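Local coordinates for regulatory Subunit of Protein Kinase A (cAMP-dependent) from Euglena gracilis (Euglena gracilis, PDB 6RSX) that holds a cyclic AMP molecule in each of its two cyclic nucleotide-binding domains and probably regulates the catalytic subunit of the kinase, at residues S239-Q244 and R279-Y284; K232-E237 and E275-N280; I194-G199 and S204-I209. All blocks are in the same frame, centred on the assembly; numbering follows the deposited sequence. Where two conformers were deposited one is given.

Following the chain, interaction 3 closes first: only four residues separate 194-199 from 204-209, and the contact joins an edge strand of one sheet in the second cyclic nucleotide-binding domain to an inner strand of the other. Interaction 2 opens at 232-237, whose strand 234-235 is the neighbour of 204-208, and interaction 1 opens just after it, on helix 237-242. Both close on the C-terminal helix 274-280 and the turn beyond it, in the same order as they opened, so their loops cross instead of nesting and share R279 and N280. Together they tie the sheets, the short helix beside the phosphate and the C-terminal segment around one cyclic AMP.

Interaction 1 of 3, residues S239-Q244 and R279-Y284; sequences SLMFNQ and RNMQNY. With CMP (adenosine-3',5'-cyclic-monophosphate), chain C.
The F242 ring meets M281 at its rim: M281 SD lies in the ring plane, 5.1 Å from the centroid, while the methyl CE comes in obliquely and sits tightly at 3.3 Å from F242 CE2. One face of the same ring is covered from within its own segment by M241 CB, 4.0 Å above the plane and over the centre. The Y284 ring carries cyclic AMP on one face, with CMP C5 3.4 Å above the plane and offset toward the rim. Its opposite face leans on the backbone of its own turn, on M281 CA and N280 O.

M281 makes the crossing from the C-terminal side. Its chain is fully extended beyond CG (chi2 175°, chi3 174°), which carries CE across to the F242 ring and to M241 SD, 3.8 Å away from CE. M241 instead bends at its last torsion (chi3 76°), and the two thioethers pass each other in opposite directions. Further along, the backbone bond from Y284 N to M281 O and weak bonds from N283 ND2 to N280 steady the turn carrying the tyrosine. The Y284 hydroxyl is hydrogen-bonded to E237.

On the other segment, S239 grips the phosphate twice, through its backbone N at 2.9 Å from CMP O1P and its OG at 2.7 Å from the same oxygen. S239 belongs to the phosphate-binding cassette of the domain, and Y284, supplied by the C-terminal turn, covers the base like the aromatic cap of related domains. The link between the two segments is a Met-aromatic contact without hydrogen bonds, so it relies on dispersion and shape. The ligand is held differently at its two ends: directional bonds fix the anion, probably helped by the nearby helix start, whereas the face of the Y284 ring covers the adenine.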
loop_
_atom_site.group_PDB
_atom_site.type_symbol
_atom_site.label_atom_id
_atom_site.label_comp_id
_atom_site.label_asym_id
_atom_site.label_seq_id
_atom_site.Cartn_x
_atom_site.Cartn_y
_atom_site.Cartn_z
ATOM N N SER A 239 -18.433 -2.345 0.635
ATOM C CA SER A 239 -18.262 -3.583 1.382
ATOM C C SER A 239 -17.068 -3.489 2.318
ATOM O O SER A 239 -17.094 -4.019 3.433
ATOM C CB SER A 239 -18.100 -4.766 0.426
ATOM O OG SER A 239 -17.088 -4.520 -0.552
ATOM N N LEU A 240 -16.005 -2.815 1.879
ATOM C CA LEU A 240 -14.817 -2.754 2.707
ATOM C C LEU A 240 -14.950 -1.712 3.801
ATOM O O LEU A 240 -14.498 -1.942 4.925
ATOM C CB LEU A 240 -13.591 -2.475 1.830
ATOM C CG LEU A 240 -13.255 -3.542 0.787
ATOM C CD1 LEU A 240 -11.992 -3.135 -0.001
ATOM C CD2 LEU A 240 -13.090 -4.914 1.411
ATOM N N MET A 241 -15.558 -0.558 3.503
ATOM C CA MET A 241 -15.611 0.516 4.493
ATOM C C MET A 241 -16.548 0.172 5.646
ATOM O O MET A 241 -16.302 0.569 6.794
ATOM C CB MET A 241 -16.038 1.828 3.835
ATOM C CG MET A 241 -15.049 2.337 2.811
ATOM S SD MET A 241 -15.589 3.787 1.908
ATOM C CE MET A 241 -15.353 5.074 3.138
ATOM N N PHE A 242 -17.628 -0.556 5.361
ATOM C CA PHE A 242 -18.679 -0.822 6.339
ATOM C C PHE A 242 -18.797 -2.301 6.672
ATOM O O PHE A 242 -19.751 -2.702 7.354
ATOM C CB PHE A 242 -20.016 -0.292 5.828
ATOM C CG PHE A 242 -19.947 1.114 5.333
ATOM C CD1 PHE A 242 -19.490 2.126 6.157
ATOM C CD2 PHE A 242 -20.343 1.428 4.043
ATOM C CE1 PHE A 242 -19.417 3.426 5.705
ATOM C CE2 PHE A 242 -20.273 2.731 3.585
ATOM C CZ PHE A 242 -19.813 3.730 4.419
ATOM N N ASN A 243 -17.858 -3.118 6.202
ATOM C CA ASN A 243 -17.829 -4.557 6.458
ATOM C C ASN A 243 -19.206 -5.188 6.235
ATOM O O ASN A 243 -19.858 -5.690 7.150
ATOM C CB ASN A 243 -17.319 -4.852 7.871
ATOM C CG ASN A 243 -16.739 -6.243 7.991
ATOM O OD1 ASN A 243 -16.999 -7.115 7.157
ATOM N ND2 ASN A 243 -15.942 -6.460 9.028
ATOM N N GLN A 244 -19.621 -5.153 4.972
ATOM C CA GLN A 244 -20.902 -5.706 4.571
ATOM C C GLN A 244 -20.760 -6.332 3.191
ATOM O O GLN A 244 -19.756 -6.099 2.501
ATOM C CB GLN A 244 -21.972 -4.613 4.561
ATOM C CG GLN A 244 -21.869 -3.688 3.353
ATOM C CD GLN A 244 -22.526 -2.327 3.559
ATOM O OE1 GLN A 244 -22.772 -1.899 4.692
ATOM N NE2 GLN A 244 -22.797 -1.636 2.456
ATOM N N ARG A 279 -18.221 11.306 0.048
ATOM C CA ARG A 279 -18.956 12.226 -0.817
ATOM C C ARG A 279 -19.511 11.501 -2.035
ATOM O O ARG A 279 -20.684 11.672 -2.400
ATOM C CB ARG A 279 -18.053 13.385 -1.260
ATOM C CG ARG A 279 -18.026 14.590 -0.322
ATOM C CD ARG A 279 -17.243 15.767 -0.915
ATOM N NE ARG A 279 -15.813 15.478 -1.022
ATOM C CZ ARG A 279 -14.935 15.643 -0.034
ATOM N NH1 ARG A 279 -15.329 16.108 1.146
ATOM N NH2 ARG A 279 -13.659 15.337 -0.222
ATOM N N ASN A 280 -18.686 10.678 -2.676
ATOM C CA ASN A 280 -19.129 10.043 -3.905
ATOM C C ASN A 280 -20.357 9.163 -3.709
ATOM O O ASN A 280 -21.080 8.907 -4.678
ATOM C CB ASN A 280 -18.018 9.208 -4.495
ATOM C CG ASN A 280 -18.424 8.554 -5.764
ATOM O OD1 ASN A 280 -18.588 9.225 -6.786
ATOM N ND2 ASN A 280 -18.599 7.225 -5.725
ATOM N N MET A 281 -20.585 8.646 -2.503
ATOM C CA MET A 281 -21.764 7.810 -2.292
ATOM C C MET A 281 -23.066 8.593 -2.471
ATOM O O MET A 281 -24.129 7.981 -2.626
ATOM C CB MET A 281 -21.714 7.174 -0.909
ATOM C CG MET A 281 -20.537 6.197 -0.746
ATOM S SD MET A 281 -20.505 5.617 0.965
ATOM C CE MET A 281 -19.209 4.378 0.902
ATOM N N GLN A 282 -23.001 9.927 -2.463
ATOM C CA GLN A 282 -24.178 10.728 -2.793
ATOM C C GLN A 282 -24.740 10.353 -4.155
ATOM O O GLN A 282 -25.957 10.432 -4.371
ATOM C CB GLN A 282 -23.833 12.221 -2.775
ATOM C CG GLN A 282 -23.508 12.776 -1.403
ATOM C CD GLN A 282 -22.738 14.089 -1.483
ATOM O OE1 GLN A 282 -22.641 14.703 -2.553
ATOM N NE2 GLN A 282 -22.178 14.520 -0.353
ATOM N N ASN A 283 -23.881 9.946 -5.087
ATOM C CA ASN A 283 -24.338 9.594 -6.425
ATOM C C ASN A 283 -25.082 8.268 -6.463
ATOM O O ASN A 283 -25.625 7.919 -7.516
ATOM C CB ASN A 283 -23.153 9.537 -7.400
ATOM C CG ASN A 283 -22.399 10.857 -7.491
ATOM O OD1 ASN A 283 -22.967 11.900 -7.832
ATOM N ND2 ASN A 283 -21.109 10.817 -7.173
ATOM N N TYR A 284 -25.113 7.520 -5.357
ATOM C CA TYR A 284 -25.729 6.205 -5.383
ATOM C C TYR A 284 -27.224 6.250 -5.091
ATOM O O TYR A 284 -27.911 5.261 -5.356
ATOM C CB TYR A 284 -25.079 5.264 -4.374
ATOM C CG TYR A 284 -23.603 4.965 -4.647
ATOM C CD1 TYR A 284 -23.029 5.244 -5.886
ATOM C CD2 TYR A 284 -22.808 4.395 -3.659
ATOM C CE1 TYR A 284 -21.681 4.971 -6.141
ATOM C CE2 TYR A 284 -21.443 4.117 -3.903
ATOM C CZ TYR A 284 -20.901 4.403 -5.149
ATOM O OH TYR A 284 -19.554 4.146 -5.382
HETATM P P CMP C . -19.737 -2.429 -3.103
HETATM O O1P CMP C . -18.459 -2.916 -2.203
HETATM O O2P CMP C . -21.062 -2.503 -2.450
HETATM O "O5'" CMP C . -19.824 -3.406 -4.360
HETATM C "C5'" CMP C . -20.536 -2.978 -5.528
HETATM C "C4'" CMP C . -20.136 -1.557 -5.820
HETATM O "O4'" CMP C . -20.824 -0.927 -6.913
HETATM C "C3'" CMP C . -20.323 -0.552 -4.714
HETATM O "O3'" CMP C . -19.521 -0.826 -3.567
HETATM C "C2'" CMP C . -19.996 0.749 -5.431
HETATM O "O2'" CMP C . -18.564 0.898 -5.487
HETATM C "C1'" CMP C . -20.489 0.443 -6.865
HETATM N N9 CMP C . -21.616 1.274 -7.302
HETATM C C8 CMP C . -21.617 2.034 -8.402
HETATM N N7 CMP C . -22.802 2.634 -8.474
HETATM C C5 CMP C . -23.529 2.208 -7.427
HETATM C C6 CMP C . -24.812 2.520 -7.054
HETATM N N6 CMP C . -25.778 3.395 -7.653
HETATM N N1 CMP C . -25.332 1.998 -5.960
HETATM C C2 CMP C . -24.586 1.136 -5.218
HETATM N N3 CMP C . -23.296 0.826 -5.580
HETATM C C4 CMP C . -22.805 1.367 -6.696
#

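Interaction 2 of 3, residues K232-E237 and E275-N280; sequences KDFFGE and EILQRN. With CMP (adenosine-3',5'-cyclic-monophosphate), chain C.
F234 and L277 meet first, with F234 CE1 3.3 Å from L277 CD2, a tight oblique approach. F234 CE1 is also 3.7 Å from N280 ND2, whose amide is turned 61° to the ring. L277 CD2 also rests on the aliphatic start of E237, 4.2 Å from its CB. One water knits this edge together: it gives a proton to L277 O at 2.6 Å, receives one from N280 ND2, bonds weakly to E237 OE2, and lies in the plane of the F234 ring at its rim.

E237 faces two ways, being the ribose-binding glutamate of the phosphate-binding cassette. Its chain folds back at chi2 (-77°), and OE1 takes the proton of CMP O2' at 2.6 Å, while G236 N donates to that hydroxyl at 2.9 Å. OE2 turns to Y284 OH. With an alanine here, the ribose hydroxyl would probably lose its acceptor and Y284 OH its partner, leaving the tyrosine cap freer to turn.

Further out, F266 and F205 back both E237 and L277. One turn along the helix, R279 NH1 reaches E275 OE1 at 3.0 Å in a salt bridge.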
loop_
_atom_site.group_PDB
_atom_site.type_symbol
_atom_site.label_atom_id
_atom_site.label_comp_id
_atom_site.label_asym_id
_atom_site.label_seq_id
_atom_site.Cartn_x
_atom_site.Cartn_y
_atom_site.Cartn_z
ATOM N N LYS A 232 -10.905 6.003 -14.470
ATOM C CA LYS A 232 -10.682 6.760 -13.249
ATOM C C LYS A 232 -11.855 6.656 -12.269
ATOM O O LYS A 232 -11.746 7.186 -11.162
ATOM C CB LYS A 232 -10.339 8.243 -13.520
ATOM C CG LYS A 232 -9.119 8.396 -14.443
ATOM C CD LYS A 232 -8.755 9.852 -14.736
ATOM C CE LYS A 232 -7.325 9.973 -15.278
ATOM N NZ LYS A 232 -6.956 8.888 -16.240
ATOM N N ASP A 233 -12.974 5.998 -12.628
ATOM C CA ASP A 233 -13.972 5.626 -11.629
ATOM C C ASP A 233 -13.477 4.438 -10.806
ATOM O O ASP A 233 -12.507 3.766 -11.153
ATOM C CB ASP A 233 -15.314 5.254 -12.279
ATOM C CG ASP A 233 -15.963 6.424 -12.995
ATOM O OD1 ASP A 233 -15.744 7.578 -12.575
ATOM O OD2 ASP A 233 -16.689 6.167 -13.990
ATOM N N PHE A 234 -14.184 4.160 -9.712
ATOM C CA PHE A 234 -13.739 3.141 -8.772
ATOM C C PHE A 234 -14.962 2.414 -8.243
ATOM O O PHE A 234 -16.093 2.886 -8.402
ATOM C CB PHE A 234 -12.923 3.757 -7.623
ATOM C CG PHE A 234 -13.570 4.943 -7.001
ATOM C CD1 PHE A 234 -14.571 4.775 -6.052
ATOM C CD2 PHE A 234 -13.214 6.229 -7.394
ATOM C CE1 PHE A 234 -15.195 5.877 -5.479
ATOM C CE2 PHE A 234 -13.827 7.336 -6.830
ATOM C CZ PHE A 234 -14.817 7.159 -5.869
ATOM N N PHE A 235 -14.738 1.287 -7.570
ATOM C CA PHE A 235 -15.898 0.562 -7.017
ATOM C C PHE A 235 -15.389 -0.457 -6.009
ATOM O O PHE A 235 -14.204 -0.799 -5.987
ATOM C CB PHE A 235 -16.691 -0.139 -8.130
ATOM C CG PHE A 235 -15.890 -1.120 -8.941
ATOM C CD1 PHE A 235 -15.176 -0.696 -10.086
ATOM C CD2 PHE A 235 -15.834 -2.466 -8.592
ATOM C CE1 PHE A 235 -14.409 -1.596 -10.858
ATOM C CE2 PHE A 235 -15.100 -3.379 -9.369
ATOM C CZ PHE A 235 -14.364 -2.939 -10.497
ATOM N N GLY A 236 -16.294 -0.941 -5.177
ATOM C CA GLY A 236 -15.951 -1.970 -4.219
ATOM C C GLY A 236 -15.671 -1.430 -2.842
ATOM O O GLY A 236 -15.351 -2.209 -1.934
ATOM N N GLU A 237 -15.806 -0.120 -2.660
ATOM C CA GLU A 237 -15.446 0.516 -1.400
ATOM C C GLU A 237 -16.463 0.277 -0.291
ATOM O O GLU A 237 -16.086 0.255 0.885
ATOM C CB GLU A 237 -15.258 2.019 -1.614
ATOM C CG GLU A 237 -16.567 2.855 -1.617
ATOM C CD GLU A 237 -17.368 2.753 -2.917
ATOM O OE1 GLU A 237 -16.893 2.096 -3.861
ATOM O OE2 GLU A 237 -18.487 3.334 -2.987
ATOM N N GLU A 275 -12.842 10.903 2.641
ATOM C CA GLU A 275 -13.818 11.954 2.371
ATOM C C GLU A 275 -14.298 11.896 0.928
ATOM O O GLU A 275 -15.490 12.067 0.659
ATOM C CB GLU A 275 -13.228 13.326 2.674
ATOM C CG GLU A 275 -13.207 13.662 4.145
ATOM C CD GLU A 275 -13.148 15.154 4.388
ATOM O OE1 GLU A 275 -13.434 15.918 3.436
ATOM O OE2 GLU A 275 -12.816 15.557 5.525
ATOM N N ILE A 276 -13.381 11.682 -0.020
ATOM C CA ILE A 276 -13.792 11.558 -1.413
ATOM C C ILE A 276 -14.725 10.366 -1.583
ATOM O O ILE A 276 -15.760 10.458 -2.257
ATOM C CB ILE A 276 -12.567 11.460 -2.335
ATOM C CG1 ILE A 276 -11.891 12.833 -2.458
ATOM C CG2 ILE A 276 -12.981 10.901 -3.699
ATOM C CD1 ILE A 276 -10.573 12.834 -3.227
ATOM N N LEU A 277 -14.387 9.235 -0.953
ATOM C CA LEU A 277 -15.222 8.042 -1.056
ATOM C C LEU A 277 -16.601 8.277 -0.451
ATOM O O LEU A 277 -17.616 7.813 -0.993
ATOM C CB LEU A 277 -14.531 6.868 -0.365
ATOM C CG LEU A 277 -13.302 6.388 -1.133
ATOM C CD1 LEU A 277 -12.518 5.364 -0.311
ATOM C CD2 LEU A 277 -13.728 5.819 -2.491
ATOM N N GLN A 278 -16.653 8.968 0.694
ATOM C CA GLN A 278 -17.935 9.247 1.348
ATOM C C GLN A 278 -18.798 10.189 0.512
ATOM O O GLN A 278 -19.989 9.924 0.298
ATOM C CB GLN A 278 -17.693 9.829 2.743
ATOM C CG GLN A 278 -17.110 8.835 3.724
ATOM C CD GLN A 278 -16.605 9.489 4.999
ATOM O OE1 GLN A 278 -16.177 10.645 5.000
ATOM N NE2 GLN A 278 -16.651 8.747 6.092
ATOM N N ARG A 279 -18.221 11.306 0.048
ATOM C CA ARG A 279 -18.956 12.226 -0.817
ATOM C C ARG A 279 -19.511 11.501 -2.035
ATOM O O ARG A 279 -20.684 11.672 -2.400
ATOM C CB ARG A 279 -18.053 13.385 -1.260
ATOM C CG ARG A 279 -18.026 14.590 -0.322
ATOM C CD ARG A 279 -17.243 15.767 -0.915
ATOM N NE ARG A 279 -15.813 15.478 -1.022
ATOM C CZ ARG A 279 -14.935 15.643 -0.034
ATOM N NH1 ARG A 279 -15.329 16.108 1.146
ATOM N NH2 ARG A 279 -13.659 15.337 -0.222
ATOM N N ASN A 280 -18.686 10.678 -2.676
ATOM C CA ASN A 280 -19.129 10.043 -3.905
ATOM C C ASN A 280 -20.357 9.163 -3.709
ATOM O O ASN A 280 -21.080 8.907 -4.678
ATOM C CB ASN A 280 -18.018 9.208 -4.495
ATOM C CG ASN A 280 -18.424 8.554 -5.764
ATOM O OD1 ASN A 280 -18.588 9.225 -6.786
ATOM N ND2 ASN A 280 -18.599 7.225 -5.725
HETATM P P CMP C . -19.737 -2.429 -3.103
HETATM O O1P CMP C . -18.459 -2.916 -2.203
HETATM O O2P CMP C . -21.062 -2.503 -2.450
HETATM O "O5'" CMP C . -19.824 -3.406 -4.360
HETATM C "C5'" CMP C . -20.536 -2.978 -5.528
HETATM C "C4'" CMP C . -20.136 -1.557 -5.820
HETATM O "O4'" CMP C . -20.824 -0.927 -6.913
HETATM C "C3'" CMP C . -20.323 -0.552 -4.714
HETATM O "O3'" CMP C . -19.521 -0.826 -3.567
HETATM C "C2'" CMP C . -19.996 0.749 -5.431
HETATM O "O2'" CMP C . -18.564 0.898 -5.487
HETATM C "C1'" CMP C . -20.489 0.443 -6.865
HETATM N N9 CMP C . -21.616 1.274 -7.302
HETATM C C8 CMP C . -21.617 2.034 -8.402
HETATM N N7 CMP C . -22.802 2.634 -8.474
HETATM C C5 CMP C . -23.529 2.208 -7.427
HETATM C C6 CMP C . -24.812 2.520 -7.054
HETATM N N6 CMP C . -25.778 3.395 -7.653
HETATM N N1 CMP C . -25.332 1.998 -5.960
HETATM C C2 CMP C . -24.586 1.136 -5.218
HETATM N N3 CMP C . -23.296 0.826 -5.580
HETATM C C4 CMP C . -22.805 1.367 -6.696
HETATM O O HOH W 1 -17.785 6.222 -3.070
#

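Interaction 3 of 3, residues I194-G199 and S204-I209; sequences IVVKEG and SFYIII
The backbone of V195 breaks from strand geometry (phi/psi -98°/-55°) where the chain turns a corner; its CA lies 8.9 Å from that of Y206 in the regular strand 204-208. Because V195 and V196 both face V250, they form a classic beta bulge in the pairing with strand 249-252. The bulge explains why two consecutive side chains point toward the same tyrosine, where a regular strand would send one of them to the other side.

V195 does most of the touching. Its CG1 stands over the centre of the Y206 ring, 3.5 Å from the centroid and 13° off the ring normal, a CH-pi contact over the face. The nearest ring atom is Y206 CZ, also 3.5 Å from V195 CG1, and the methyl lies at similar range from the rest of the ring. With CG1 trans to the backbone N, this branch projects forward to the ring. V196 adds a second, looser contact: its CG1 is 3.9 Å from Y206 CE1, meeting the ring obliquely as the two side chains slide past each other. V196 also touches the bound cyclic AMP.

The ring itself is further set by F235, whose ring meets it with the planes nearly parallel, and Y206 shares backbone hydrogen bonds with F235. F205, on the same strand, points away from the valines and meets F266. No hydrogen bond links the two segments, so the tyrosine ring is the bridge.

Strand 194-196 is the edge of one four-stranded antiparallel sheet and 204-208 an inner strand of the other. An apolar contact reaching between such sheets fits the jelly-roll (double-stranded beta-helix) barrel of the cyclic nucleotide-binding domain, a member of the cupin clan, with V196 lining its nucleotide pocket.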
loop_
_atom_site.group_PDB
_atom_site.type_symbol
_atom_site.label_atom_id
_atom_site.label_comp_id
_atom_site.label_asym_id
_atom_site.label_seq_id
_atom_site.Cartn_x
_atom_site.Cartn_y
_atom_site.Cartn_z
ATOM N N ILE A 194 -17.238 -10.912 -14.310
ATOM C CA ILE A 194 -17.718 -10.308 -13.070
ATOM C C ILE A 194 -16.517 -9.995 -12.186
ATOM O O ILE A 194 -15.634 -10.840 -12.016
ATOM C CB ILE A 194 -18.682 -11.257 -12.348
ATOM C CG1 ILE A 194 -19.978 -11.411 -13.147
ATOM C CG2 ILE A 194 -18.963 -10.781 -10.926
ATOM C CD1 ILE A 194 -20.907 -12.404 -12.511
ATOM N N VAL A 195 -16.485 -8.793 -11.613
ATOM C CA VAL A 195 -15.388 -8.385 -10.721
ATOM C C VAL A 195 -15.769 -8.570 -9.268
ATOM O O VAL A 195 -15.063 -9.256 -8.533
ATOM C CB VAL A 195 -14.941 -6.935 -11.004
ATOM C CG1 VAL A 195 -13.692 -6.558 -10.099
ATOM C CG2 VAL A 195 -14.585 -6.775 -12.493
ATOM N N VAL A 196 -16.890 -7.977 -8.842
ATOM C CA VAL A 196 -17.486 -8.223 -7.534
ATOM C C VAL A 196 -18.961 -8.576 -7.738
ATOM O O VAL A 196 -19.639 -8.004 -8.601
ATOM C CB VAL A 196 -17.360 -7.031 -6.567
ATOM C CG1 VAL A 196 -15.880 -6.621 -6.410
ATOM C CG2 VAL A 196 -18.179 -5.846 -7.029
ATOM N N LYS A 197 -19.448 -9.496 -6.927
ATOM C CA LYS A 197 -20.771 -10.088 -7.095
ATOM C C LYS A 197 -21.680 -9.606 -5.976
ATOM O O LYS A 197 -21.322 -9.708 -4.796
ATOM C CB LYS A 197 -20.675 -11.620 -7.092
ATOM C CG LYS A 197 -22.020 -12.340 -7.025
ATOM C CD LYS A 197 -22.870 -11.989 -8.242
ATOM C CE LYS A 197 -24.294 -12.541 -8.175
ATOM N NZ LYS A 197 -25.060 -12.008 -9.338
ATOM N N GLU A 198 -22.857 -9.081 -6.343
ATOM C CA GLU A 198 -23.813 -8.672 -5.326
ATOM C C GLU A 198 -24.000 -9.805 -4.326
ATOM O O GLU A 198 -24.026 -10.981 -4.695
ATOM C CB GLU A 198 -25.176 -8.285 -5.941
ATOM C CG GLU A 198 -26.185 -7.768 -4.897
ATOM C CD GLU A 198 -27.554 -7.356 -5.467
ATOM O OE1 GLU A 198 -27.771 -7.487 -6.688
ATOM O OE2 GLU A 198 -28.416 -6.888 -4.686
ATOM N N GLY A 199 -24.106 -9.443 -3.053
ATOM C CA GLY A 199 -24.323 -10.413 -2.009
ATOM C C GLY A 199 -23.065 -11.066 -1.465
ATOM O O GLY A 199 -23.099 -11.587 -0.346
ATOM N N SER A 204 -11.811 -6.788 -2.573
ATOM C CA SER A 204 -10.883 -5.770 -3.043
ATOM C C SER A 204 -11.627 -4.527 -3.513
ATOM O O SER A 204 -12.844 -4.538 -3.777
ATOM C CB SER A 204 -9.997 -6.306 -4.174
ATOM O OG SER A 204 -9.193 -7.368 -3.697
ATOM N N PHE A 205 -10.850 -3.455 -3.621
ATOM C CA PHE A 205 -11.267 -2.146 -4.098
ATOM C C PHE A 205 -10.584 -1.907 -5.439
ATOM O O PHE A 205 -9.393 -2.203 -5.596
ATOM C CB PHE A 205 -10.861 -1.076 -3.071
ATOM C CG PHE A 205 -11.100 0.325 -3.524
ATOM C CD1 PHE A 205 -12.394 0.811 -3.674
ATOM C CD2 PHE A 205 -10.034 1.168 -3.817
ATOM C CE1 PHE A 205 -12.622 2.120 -4.097
ATOM C CE2 PHE A 205 -10.255 2.475 -4.232
ATOM C CZ PHE A 205 -11.539 2.963 -4.362
ATOM N N TYR A 206 -11.328 -1.381 -6.409
ATOM C CA TYR A 206 -10.825 -1.303 -7.775
ATOM C C TYR A 206 -10.893 0.116 -8.302
ATOM O O TYR A 206 -11.877 0.831 -8.057
ATOM C CB TYR A 206 -11.656 -2.212 -8.700
ATOM C CG TYR A 206 -11.529 -3.656 -8.333
ATOM C CD1 TYR A 206 -12.339 -4.201 -7.329
ATOM C CD2 TYR A 206 -10.577 -4.473 -8.966
ATOM C CE1 TYR A 206 -12.202 -5.559 -6.985
ATOM C CE2 TYR A 206 -10.447 -5.798 -8.636
ATOM C CZ TYR A 206 -11.265 -6.329 -7.646
ATOM O OH TYR A 206 -11.136 -7.646 -7.301
ATOM N N ILE A 207 -9.870 0.504 -9.068
ATOM C CA ILE A 207 -9.886 1.746 -9.841
ATOM C C ILE A 207 -9.693 1.384 -11.305
ATOM O O ILE A 207 -8.751 0.660 -11.658
ATOM C CB ILE A 207 -8.791 2.738 -9.379
ATOM C CG1 ILE A 207 -8.838 2.959 -7.871
ATOM C CG2 ILE A 207 -8.954 4.084 -10.092
ATOM C CD1 ILE A 207 -7.819 2.111 -7.130
ATOM N N ILE A 208 -10.560 1.909 -12.168
ATOM C CA ILE A 208 -10.481 1.601 -13.589
ATOM C C ILE A 208 -9.427 2.482 -14.251
ATOM O O ILE A 208 -9.471 3.714 -14.122
ATOM C CB ILE A 208 -11.848 1.808 -14.252
ATOM C CG1 ILE A 208 -12.878 0.948 -13.513
ATOM C CG2 ILE A 208 -11.737 1.495 -15.743
ATOM C CD1 ILE A 208 -14.323 1.340 -13.815
ATOM N N ILE A 209 -8.496 1.853 -14.962
ATOM C CA ILE A 209 -7.546 2.588 -15.796
ATOM C C ILE A 209 -8.166 2.828 -17.171
ATOM O O ILE A 209 -8.257 3.964 -17.634
ATOM C CB ILE A 209 -6.207 1.848 -15.926
ATOM C CG1 ILE A 209 -5.583 1.670 -14.537
ATOM C CG2 ILE A 209 -5.280 2.638 -16.833
ATOM C CD1 ILE A 209 -4.420 0.696 -14.529
#